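Local coordinates for putative sugar isomerase (Parabacteroides distasonis, PDB 3LMZ), which is a putative sugar isomerase with a xylose isomerase-like TIM-barrel fold, probably interconverting sugars, although its exact substrate is not known, at residues Y97-G102 with K123-H128; D33-T38 with H45-K50; A176-Y181 with R220-T225. All coordinates share one frame; numbering follows the deposited sequence. Where two conformers were deposited one is given.

Contact 1: residues Y97-G102 with K123-H128; sequences YAKRVG and KEYDFH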
loop_
_atom_site.group_PDB
_atom_site.type_symbol
_atom_site.label_atom_id
_atom_site.label_comp_id
_atom_site.label_asym_id
_atom_site.label_seq_id
_atom_site.Cartn_x
_atom_site.Cartn_y
_atom_site.Cartn_z
ATOM N N TYR A 97 17.724 8.634 -29.705
ATOM C CA TYR A 97 16.664 9.115 -28.806
ATOM C C TYR A 97 17.137 9.150 -27.347
ATOM O O TYR A 97 17.035 10.179 -26.666
ATOM C CB TYR A 97 15.482 8.201 -28.991
ATOM C CG TYR A 97 14.371 8.284 -27.940
ATOM C CD1 TYR A 97 13.475 9.346 -27.909
ATOM C CD2 TYR A 97 14.103 7.180 -27.134
ATOM C CE1 TYR A 97 12.384 9.341 -27.026
ATOM C CE2 TYR A 97 13.020 7.155 -26.227
ATOM C CZ TYR A 97 12.159 8.203 -26.185
ATOM O OH TYR A 97 11.060 8.098 -25.356
ATOM N N ALA A 98 17.781 8.064 -26.879
ATOM C CA ALA A 98 18.302 8.098 -25.523
ATOM C C ALA A 98 19.250 9.293 -25.272
ATOM O O ALA A 98 19.209 9.949 -24.265
ATOM C CB ALA A 98 18.960 6.813 -25.163
ATOM N N LYS A 99 20.112 9.526 -26.251
ATOM C CA LYS A 99 21.071 10.621 -26.106
ATOM C C LYS A 99 20.351 11.958 -26.049
ATOM O O LYS A 99 20.693 12.841 -25.248
ATOM C CB LYS A 99 22.071 10.596 -27.281
ATOM C CG LYS A 99 23.125 11.702 -27.245
ATOM C CD LYS A 99 24.253 11.482 -28.249
ATOM C CE LYS A 99 25.291 12.595 -28.184
ATOM N NZ LYS A 99 26.401 12.366 -29.150
ATOM N N ARG A 100 19.362 12.119 -26.929
ATOM C CA ARG A 100 18.589 13.370 -26.978
ATOM C C ARG A 100 17.800 13.620 -25.671
ATOM O O ARG A 100 17.596 14.737 -25.265
ATOM C CB ARG A 100 17.626 13.357 -28.150
ATOM C CG ARG A 100 18.323 13.434 -29.512
ATOM C CD ARG A 100 17.384 13.430 -30.731
ATOM N NE ARG A 100 16.574 14.628 -30.756
ATOM C CZ ARG A 100 15.232 14.681 -30.696
ATOM N NH1 ARG A 100 14.477 13.567 -30.724
ATOM N NH2 ARG A 100 14.668 15.876 -30.663
ATOM N N VAL A 101 17.341 12.539 -25.050
ATOM C CA VAL A 101 16.511 12.584 -23.830
ATOM C C VAL A 101 17.439 12.728 -22.618
ATOM O O VAL A 101 16.986 13.083 -21.545
ATOM C CB VAL A 101 15.598 11.311 -23.728
ATOM C CG1 VAL A 101 14.840 11.231 -22.413
ATOM C CG2 VAL A 101 14.571 11.353 -24.859
ATOM N N GLY A 102 18.747 12.470 -22.771
ATOM C CA GLY A 102 19.727 12.656 -21.698
ATOM C C GLY A 102 19.828 11.513 -20.711
ATOM O O GLY A 102 20.182 11.733 -19.561
ATOM N N LYS A 123 29.219 0.571 -27.351
ATOM C CA LYS A 123 30.583 1.110 -27.437
ATOM C C LYS A 123 30.602 2.543 -27.959
ATOM O O LYS A 123 31.346 3.380 -27.482
ATOM C CB LYS A 123 31.419 0.200 -28.336
ATOM C CG LYS A 123 31.766 -1.125 -27.664
ATOM C CD LYS A 123 32.507 -2.072 -28.621
ATOM C CE LYS A 123 33.202 -3.221 -27.913
ATOM N NZ LYS A 123 32.287 -4.163 -27.125
ATOM N N GLU A 124 29.765 2.814 -28.955
ATOM C CA GLU A 124 29.697 4.112 -29.581
ATOM C C GLU A 124 29.189 5.169 -28.614
ATOM O O GLU A 124 29.687 6.311 -28.575
ATOM C CB GLU A 124 28.802 4.039 -30.819
ATOM C CG GLU A 124 28.601 5.370 -31.484
ATOM C CD GLU A 124 27.657 5.371 -32.654
ATOM O OE1 GLU A 124 27.049 4.322 -32.958
ATOM O OE2 GLU A 124 27.488 6.455 -33.281
ATOM N N TYR A 125 28.187 4.846 -27.806
ATOM C CA TYR A 125 27.472 5.811 -26.976
ATOM C C TYR A 125 27.856 5.767 -25.487
ATOM O O TYR A 125 27.557 6.704 -24.741
ATOM C CB TYR A 125 25.960 5.624 -27.080
ATOM C CG TYR A 125 25.358 6.157 -28.318
ATOM C CD1 TYR A 125 25.428 5.424 -29.493
ATOM C CD2 TYR A 125 24.736 7.393 -28.352
ATOM C CE1 TYR A 125 24.904 5.915 -30.669
ATOM C CE2 TYR A 125 24.179 7.899 -29.507
ATOM C CZ TYR A 125 24.273 7.166 -30.682
ATOM O OH TYR A 125 23.748 7.676 -31.847
ATOM N N ASP A 126 28.494 4.696 -25.052
ATOM C CA ASP A 126 28.786 4.429 -23.642
ATOM C C ASP A 126 27.500 4.465 -22.803
ATOM O O ASP A 126 27.402 5.186 -21.797
ATOM C CB ASP A 126 29.796 5.422 -23.064
ATOM C CG ASP A 126 30.296 5.005 -21.673
ATOM O OD1 ASP A 126 30.246 3.778 -21.257
ATOM O OD2 ASP A 126 30.790 5.923 -20.960
ATOM N N PHE A 127 26.519 3.660 -23.211
ATOM C CA PHE A 127 25.266 3.459 -22.492
ATOM C C PHE A 127 25.178 1.989 -22.013
ATOM O O PHE A 127 25.812 1.099 -22.601
ATOM C CB PHE A 127 24.025 3.699 -23.411
ATOM C CG PHE A 127 23.850 5.112 -23.889
ATOM C CD1 PHE A 127 24.459 6.181 -23.296
ATOM C CD2 PHE A 127 22.962 5.348 -24.946
ATOM C CE1 PHE A 127 24.245 7.487 -23.752
ATOM C CE2 PHE A 127 22.734 6.632 -25.391
ATOM C CZ PHE A 127 23.355 7.686 -24.800
ATOM N N HIS A 128 24.441 1.772 -20.930
ATOM C CA HIS A 128 24.019 0.442 -20.539
ATOM C C HIS A 128 22.709 0.127 -21.265
ATOM O O HIS A 128 21.901 1.000 -21.585
ATOM C CB HIS A 128 23.876 0.339 -19.034
ATOM C CG HIS A 128 25.182 0.212 -18.295
ATOM N ND1 HIS A 128 26.028 1.290 -18.113
ATOM C CD2 HIS A 128 25.777 -0.847 -17.704
ATOM C CE1 HIS A 128 27.086 0.890 -17.424
ATOM N NE2 HIS A 128 26.945 -0.399 -17.145
#
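Phe-127 carries the apolar part of this contact, setting the far end of its ring against the last turns of helix 88-101. Its CE2 lies 3.8 Å from CB of Ala-98, a methyl that meets the ring obliquely, while its CZ comes to 3.9 Å from CA of Lys-99, placed at the ring's edge near its plane. With CG anti to the carbonyl carbon (chi1 -66°), the ring turns one face to the end of helix 115-125, where CB of Tyr-125 sits over its centre, 3.6 Å above the plane. Alanine suits position 98, where the Phe-127 ring and Ile-106 of strand 105-110 already take up the space beside it. With an alanine in place of Phe-127, a gap would probably open between the two helix ends, leaving the methyl of Ala-98 and CB of Tyr-125 without the ring they pack on.

Nearer the solvent, the methylenes of a charged side chain pack against a second ring, that of Tyr-125. The extended chain of Lys-99 crosses Tyr-125 at about a right angle, and its CD approaches CE2 of Tyr-125 to 3.8 Å, at the ring edge. Lysine fits because its methylenes can pack while NZ continues outward, here to a diethylene glycol probably left from crystallisation. The same tyrosine ring also meets Phe-95 of helix 88-101.

In the backbone, Gly-102, with positive phi, is the C-prime residue of a Schellman motif in which Val-103 N bonds to Ala-98 O, a conformation glycine adopts easily. Asp-126 is the first residue after helix 115-125 to leave helical angles, with positive phi, and its carboxylate forms a salt bridge with Arg-157. Each helix then leads into its own strand, 105-110 or 128-132; successive beta-alpha units thus pack side by side, as in the helical layer of a TIM barrel, the fold of this family.

Contact 2: residues D33-T38 with H45-K50; sequences DTTLKT and HYLCIK
Leu-47 spreads its two methyls beneath helix 32-41, one under Thr-35 and the other under Leu-36. CD1 of Leu-47 lies 4.1 Å from CG2 of Thr-35, and its CD2 is 4.2 Å from CD2 of Leu-36; both pairs of side chains cross at about a right angle. CB of Leu-47 already points at the helix, and CG anti to the backbone N (chi1 175°) sets where the two methyls lie; a leucine's branched end is what lets one residue serve two partners. Leu-36 also touches Lys-69 and Cys-70 of helix 60-72, bridging neighbouring helices.

Threonine works at position 35 because its two branches part company. The methyl turns to the leucine, while OG1 bonds to the backbone O of Asp-31, one turn earlier in the chain. Thr-38 OG1 similarly donates to Thr-34 O at 2.7 Å, reaching that oxygen from the face opposite to Thr-38 N, which bonds to it as well.

Helix and strand here are successive elements of the barrel, joined by a short loop. Across the contact the chemistry is purely methyl against methyl, which implies that shape and the exclusion of water hold this buried helix-strand seam, with the hydroxyls of Thr-35 and Thr-38 bonded to backbone oxygens.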
loop_
_atom_site.group_PDB
_atom_site.type_symbol
_atom_site.label_atom_id
_atom_site.label_comp_id
_atom_site.label_asym_id
_atom_site.label_seq_id
_atom_site.Cartn_x
_atom_site.Cartn_y
_atom_site.Cartn_z
ATOM N N ASP A 33 0.492 13.532 -17.621
ATOM C CA ASP A 33 0.010 14.325 -16.470
ATOM C C ASP A 33 -0.468 13.409 -15.344
ATOM O O ASP A 33 -0.030 13.502 -14.186
ATOM C CB ASP A 33 -1.163 15.236 -16.844
ATOM C CG ASP A 33 -0.819 16.251 -17.915
ATOM O OD1 ASP A 33 0.301 16.792 -17.907
ATOM O OD2 ASP A 33 -1.694 16.514 -18.776
ATOM N N THR A 34 -1.381 12.509 -15.686
ATOM C CA THR A 34 -1.955 11.573 -14.708
ATOM C C THR A 34 -0.838 10.718 -14.087
ATOM O O THR A 34 -0.822 10.490 -12.876
ATOM C CB THR A 34 -2.993 10.652 -15.389
ATOM O OG1 THR A 34 -4.033 11.484 -15.904
ATOM C CG2 THR A 34 -3.558 9.579 -14.429
ATOM N N THR A 35 0.086 10.229 -14.923
ATOM C CA THR A 35 1.221 9.406 -14.439
ATOM C C THR A 35 2.053 10.175 -13.420
ATOM O O THR A 35 2.298 9.695 -12.349
ATOM C CB THR A 35 2.077 9.020 -15.670
ATOM O OG1 THR A 35 1.296 8.224 -16.569
ATOM C CG2 THR A 35 3.364 8.232 -15.161
ATOM N N LEU A 36 2.466 11.400 -13.755
ATOM C CA LEU A 36 3.340 12.174 -12.860
ATOM C C LEU A 36 2.597 12.551 -11.565
ATOM O O LEU A 36 3.187 12.514 -10.500
ATOM C CB LEU A 36 3.886 13.413 -13.577
ATOM C CG LEU A 36 4.847 13.135 -14.723
ATOM C CD1 LEU A 36 5.162 14.471 -15.436
ATOM C CD2 LEU A 36 6.088 12.424 -14.255
ATOM N N LYS A 37 1.342 12.916 -11.647
ATOM C CA LYS A 37 0.578 13.244 -10.468
ATOM C C LYS A 37 0.478 12.026 -9.516
ATOM O O LYS A 37 0.579 12.145 -8.278
ATOM C CB LYS A 37 -0.794 13.778 -10.883
ATOM C CG LYS A 37 -0.666 15.239 -11.331
ATOM C CD LYS A 37 -1.946 15.829 -11.978
ATOM C CE LYS A 37 -1.703 17.287 -12.488
ATOM N NZ LYS A 37 -2.830 17.725 -13.400
ATOM N N THR A 38 0.289 10.831 -10.103
ATOM C CA THR A 38 0.211 9.652 -9.316
ATOM C C THR A 38 1.540 9.379 -8.655
ATOM O O THR A 38 1.585 9.074 -7.451
ATOM C CB THR A 38 -0.296 8.454 -10.152
ATOM O OG1 THR A 38 -1.502 8.816 -10.825
ATOM C CG2 THR A 38 -0.452 7.210 -9.330
ATOM N N HIS A 45 9.999 8.954 -7.281
ATOM C CA HIS A 45 10.816 10.016 -7.885
ATOM C C HIS A 45 11.473 9.587 -9.180
ATOM O O HIS A 45 12.218 10.360 -9.719
ATOM C CB HIS A 45 11.823 10.535 -6.805
ATOM C CG HIS A 45 11.091 11.079 -5.639
ATOM N ND1 HIS A 45 10.438 12.291 -5.701
ATOM C CD2 HIS A 45 10.833 10.562 -4.418
ATOM C CE1 HIS A 45 9.786 12.483 -4.557
ATOM N NE2 HIS A 45 9.998 11.436 -3.775
ATOM N N TYR A 46 11.169 8.361 -9.655
ATOM C CA TYR A 46 11.814 7.861 -10.863
ATOM C C TYR A 46 10.778 7.192 -11.774
ATOM O O TYR A 46 10.004 6.398 -11.308
ATOM C CB TYR A 46 12.926 6.858 -10.498
ATOM C CG TYR A 46 14.015 7.508 -9.677
ATOM C CD1 TYR A 46 14.960 8.305 -10.291
ATOM C CD2 TYR A 46 14.093 7.294 -8.329
ATOM C CE1 TYR A 46 15.956 8.930 -9.562
ATOM C CE2 TYR A 46 15.064 7.935 -7.574
ATOM C CZ TYR A 46 15.997 8.737 -8.215
ATOM O OH TYR A 46 17.002 9.362 -7.470
ATOM N N LEU A 47 10.894 7.494 -13.079
ATOM C CA LEU A 47 9.992 6.987 -14.102
ATOM C C LEU A 47 10.860 6.468 -15.271
ATOM O O LEU A 47 11.740 7.181 -15.764
ATOM C CB LEU A 47 9.075 8.093 -14.599
ATOM C CG LEU A 47 8.136 7.767 -15.751
ATOM C CD1 LEU A 47 7.147 6.621 -15.394
ATOM C CD2 LEU A 47 7.386 9.026 -16.299
ATOM N N CYS A 48 10.527 5.252 -15.727
ATOM C CA CYS A 48 11.110 4.757 -16.947
ATOM C C CYS A 48 10.236 5.241 -18.112
ATOM O O CYS A 48 9.007 5.090 -18.080
ATOM C CB CYS A 48 11.240 3.241 -16.929
ATOM S SG CYS A 48 12.407 2.649 -18.217
ATOM N N ILE A 49 10.859 5.859 -19.143
ATOM C CA ILE A 49 10.124 6.628 -20.134
ATOM C C ILE A 49 9.673 5.750 -21.296
ATOM O O ILE A 49 10.543 5.187 -22.004
ATOM C CB ILE A 49 11.036 7.770 -20.700
ATOM C CG1 ILE A 49 11.581 8.665 -19.568
ATOM C CG2 ILE A 49 10.265 8.598 -21.779
ATOM C CD1 ILE A 49 12.679 9.652 -20.064
ATOM N N LYS A 50 8.357 5.775 -21.591
ATOM C CA LYS A 50 7.744 5.055 -22.689
ATOM C C LYS A 50 7.331 5.984 -23.824
ATOM O O LYS A 50 7.066 7.155 -23.600
ATOM C CB LYS A 50 6.553 4.225 -22.204
ATOM C CG LYS A 50 6.906 2.920 -21.518
ATOM C CD LYS A 50 7.545 1.879 -22.342
ATOM C CE LYS A 50 6.649 1.322 -23.424
ATOM N NZ LYS A 50 7.266 0.181 -24.114
#

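Contact 3: residues A176-Y181 with R220-T225; sequences ADLKKY and REVNYT
Leu-178 and Val-222 form the tight side of a junction between helix 174-181 and the end of helix 212-221, two helices on the outside of the TIM barrel. CG of Leu-178 comes to 4.3 Å from CG2 of Val-222, and the other valine methyl, CG1, lies equally far, 4.3 Å, from CA of Lys-179. CB of Leu-178 faces the other helix end, and CG anti to the backbone N (chi1 175°) sets its branch beside the valine; it also touches Met-218, Met-219 and Val-185, so a large branched hydrocarbon suits this buried place. Compact Val-222 lets the backbones draw close, with CA of Lys-179 and CA of Val-222 only 6.9 Å apart.

Just after the valine, Asn-223 closes the helix with a Schellman motif, its N bonded to Arg-220 O at 3.2 Å; after glycine, asparagine is among the residues that most readily tolerate the positive phi required. The turn brings Tyr-224 back toward the barrel, where its OH bonds to Met-227 O.

The solvent side is looser. Lys-179 and Glu-221, both long, charged and exposed, cross obliquely without forming a salt bridge. Opposite charges probably still attract weakly, but Lys-179 was modelled in two conformers; in the one given, its bent chain puts CE 3.9 Å from OE2 of Glu-221 and NZ 4.9 Å from that same oxygen.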
loop_
_atom_site.group_PDB
_atom_site.type_symbol
_atom_site.label_atom_id
_atom_site.label_comp_id
_atom_site.label_asym_id
_atom_site.label_seq_id
_atom_site.Cartn_x
_atom_site.Cartn_y
_atom_site.Cartn_z
ATOM N N ALA A 176 17.718 -16.093 -6.630
ATOM C CA ALA A 176 18.930 -16.853 -6.994
ATOM C C ALA A 176 19.479 -16.375 -8.339
ATOM O O ALA A 176 20.707 -16.309 -8.540
ATOM C CB ALA A 176 18.690 -18.374 -6.996
ATOM N N ASP A 177 18.584 -15.973 -9.261
ATOM C CA ASP A 177 19.064 -15.414 -10.540
ATOM C C ASP A 177 19.814 -14.076 -10.311
ATOM O O ASP A 177 20.854 -13.812 -10.914
ATOM C CB ASP A 177 17.919 -15.273 -11.541
ATOM C CG ASP A 177 17.503 -16.597 -12.127
ATOM O OD1 ASP A 177 18.161 -17.631 -11.882
ATOM O OD2 ASP A 177 16.464 -16.625 -12.790
ATOM N N LEU A 178 19.260 -13.231 -9.442
ATOM C CA LEU A 178 19.954 -11.979 -9.078
ATOM C C LEU A 178 21.360 -12.258 -8.499
ATOM O O LEU A 178 22.342 -11.594 -8.893
ATOM C CB LEU A 178 19.102 -11.112 -8.129
ATOM C CG LEU A 178 19.802 -9.840 -7.609
ATOM C CD1 LEU A 178 20.139 -8.814 -8.748
ATOM C CD2 LEU A 178 18.888 -9.207 -6.533
ATOM N N LYS A 179 21.466 -13.256 -7.612
ATOM C CA LYS A 179 22.771 -13.641 -7.035
ATOM C C LYS A 179 23.747 -14.039 -8.156
ATOM O O LYS A 179 24.869 -13.548 -8.208
ATOM C CB LYS A 179 22.643 -14.774 -6.020
ATOM C CG LYS A 179 23.961 -15.143 -5.326
ATOM C CD LYS A 179 23.861 -16.465 -4.545
ATOM C CE LYS A 179 23.162 -16.295 -3.214
ATOM N NZ LYS A 179 22.942 -17.607 -2.516
ATOM N N LYS A 180 23.308 -14.921 -9.055
ATOM C CA LYS A 180 24.170 -15.376 -10.154
ATOM C C LYS A 180 24.592 -14.252 -11.076
ATOM O O LYS A 180 25.782 -14.139 -11.474
ATOM C CB LYS A 180 23.464 -16.464 -10.975
ATOM C CG LYS A 180 23.338 -17.782 -10.247
ATOM C CD LYS A 180 22.732 -18.872 -11.124
ATOM C CE LYS A 180 21.262 -18.627 -11.412
ATOM N NZ LYS A 180 20.604 -19.792 -12.066
ATOM N N TYR A 181 23.615 -13.434 -11.438
ATOM C CA TYR A 181 23.709 -12.588 -12.653
ATOM C C TYR A 181 23.869 -11.108 -12.380
ATOM O O TYR A 181 23.833 -10.320 -13.306
ATOM C CB TYR A 181 22.493 -12.821 -13.557
ATOM C CG TYR A 181 22.232 -14.276 -13.917
ATOM C CD1 TYR A 181 23.295 -15.130 -14.225
ATOM C CD2 TYR A 181 20.950 -14.791 -14.030
ATOM C CE1 TYR A 181 23.085 -16.484 -14.585
ATOM C CE2 TYR A 181 20.735 -16.142 -14.355
ATOM C CZ TYR A 181 21.808 -16.971 -14.662
ATOM O OH TYR A 181 21.614 -18.290 -15.017
ATOM N N ARG A 220 20.801 -5.899 -1.267
ATOM C CA ARG A 220 21.827 -5.393 -0.344
ATOM C C ARG A 220 23.112 -6.221 -0.487
ATOM O O ARG A 220 24.202 -5.678 -0.581
ATOM C CB ARG A 220 21.325 -5.430 1.084
ATOM C CG ARG A 220 20.226 -4.470 1.404
ATOM C CD ARG A 220 19.654 -4.732 2.782
ATOM N NE ARG A 220 18.420 -3.977 2.974
ATOM C CZ ARG A 220 17.565 -4.242 3.936
ATOM N NH1 ARG A 220 17.852 -5.221 4.795
ATOM N NH2 ARG A 220 16.442 -3.520 4.048
ATOM N N GLU A 221 22.972 -7.544 -0.554
ATOM C CA GLU A 221 24.133 -8.434 -0.604
ATOM C C GLU A 221 24.973 -8.209 -1.873
ATOM O O GLU A 221 26.234 -8.260 -1.775
ATOM C CB GLU A 221 23.687 -9.898 -0.443
ATOM C CG GLU A 221 24.747 -10.917 -0.770
ATOM C CD GLU A 221 24.259 -12.363 -0.643
ATOM O OE1 GLU A 221 23.358 -12.632 0.184
ATOM O OE2 GLU A 221 24.797 -13.232 -1.384
ATOM N N VAL A 222 24.328 -7.984 -3.027
ATOM C CA VAL A 222 25.073 -7.774 -4.282
ATOM C C VAL A 222 25.262 -6.307 -4.605
ATOM O O VAL A 222 25.854 -5.975 -5.641
ATOM C CB VAL A 222 24.354 -8.460 -5.486
ATOM C CG1 VAL A 222 24.161 -9.979 -5.239
ATOM C CG2 VAL A 222 23.055 -7.767 -5.799
ATOM N N ASN A 223 24.794 -5.448 -3.704
ATOM C CA ASN A 223 24.826 -3.997 -3.868
ATOM C C ASN A 223 24.247 -3.549 -5.218
ATOM O O ASN A 223 24.887 -2.856 -5.975
ATOM C CB ASN A 223 26.234 -3.463 -3.625
ATOM C CG ASN A 223 26.269 -1.966 -3.400
ATOM O OD1 ASN A 223 25.435 -1.396 -2.671
ATOM N ND2 ASN A 223 27.239 -1.324 -4.016
ATOM N N TYR A 224 23.016 -3.988 -5.515
ATOM C CA TYR A 224 22.239 -3.477 -6.639
ATOM C C TYR A 224 21.832 -2.003 -6.459
ATOM O O TYR A 224 21.052 -1.660 -5.571
ATOM C CB TYR A 224 21.023 -4.385 -6.926
ATOM C CG TYR A 224 20.150 -3.835 -8.051
ATOM C CD1 TYR A 224 20.583 -3.890 -9.372
ATOM C CD2 TYR A 224 18.893 -3.300 -7.780
ATOM C CE1 TYR A 224 19.822 -3.367 -10.406
ATOM C CE2 TYR A 224 18.059 -2.778 -8.823
ATOM C CZ TYR A 224 18.571 -2.818 -10.162
ATOM O OH TYR A 224 17.805 -2.349 -11.245
ATOM N N THR A 225 22.359 -1.121 -7.319
ATOM C CA THR A 225 22.150 0.314 -7.170
ATOM C C THR A 225 21.264 0.894 -8.274
ATOM O O THR A 225 21.141 2.116 -8.395
ATOM C CB THR A 225 23.477 1.095 -7.091
ATOM O OG1 THR A 225 24.172 0.874 -8.303
ATOM C CG2 THR A 225 24.334 0.669 -5.889
#

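Overall arrangement
The three contacts are met in series along the chain and sample different sectors of one barrel. Contacts 1 and 2, with centres 21 Å apart, touch directly: Val-101 CG1 lies 3.6 Å from Ile-49 CD1, and Tyr-97 OH is 3.7 Å from Ile-49 CG2. Contact 3 stands apart, its nearest atoms about 9 Å from contact 1 and about 8 Å from contact 2, which lies across the chain's centre from it. Lys-50 follows the C-terminal end of strand 46-49, the barrel end where TIM-barrel enzymes place their active sites; its NZ hydrogen-bonds a citric acid, probably from the crystallisation liquor, which is consistent with a substrate pocket there but does not prove one.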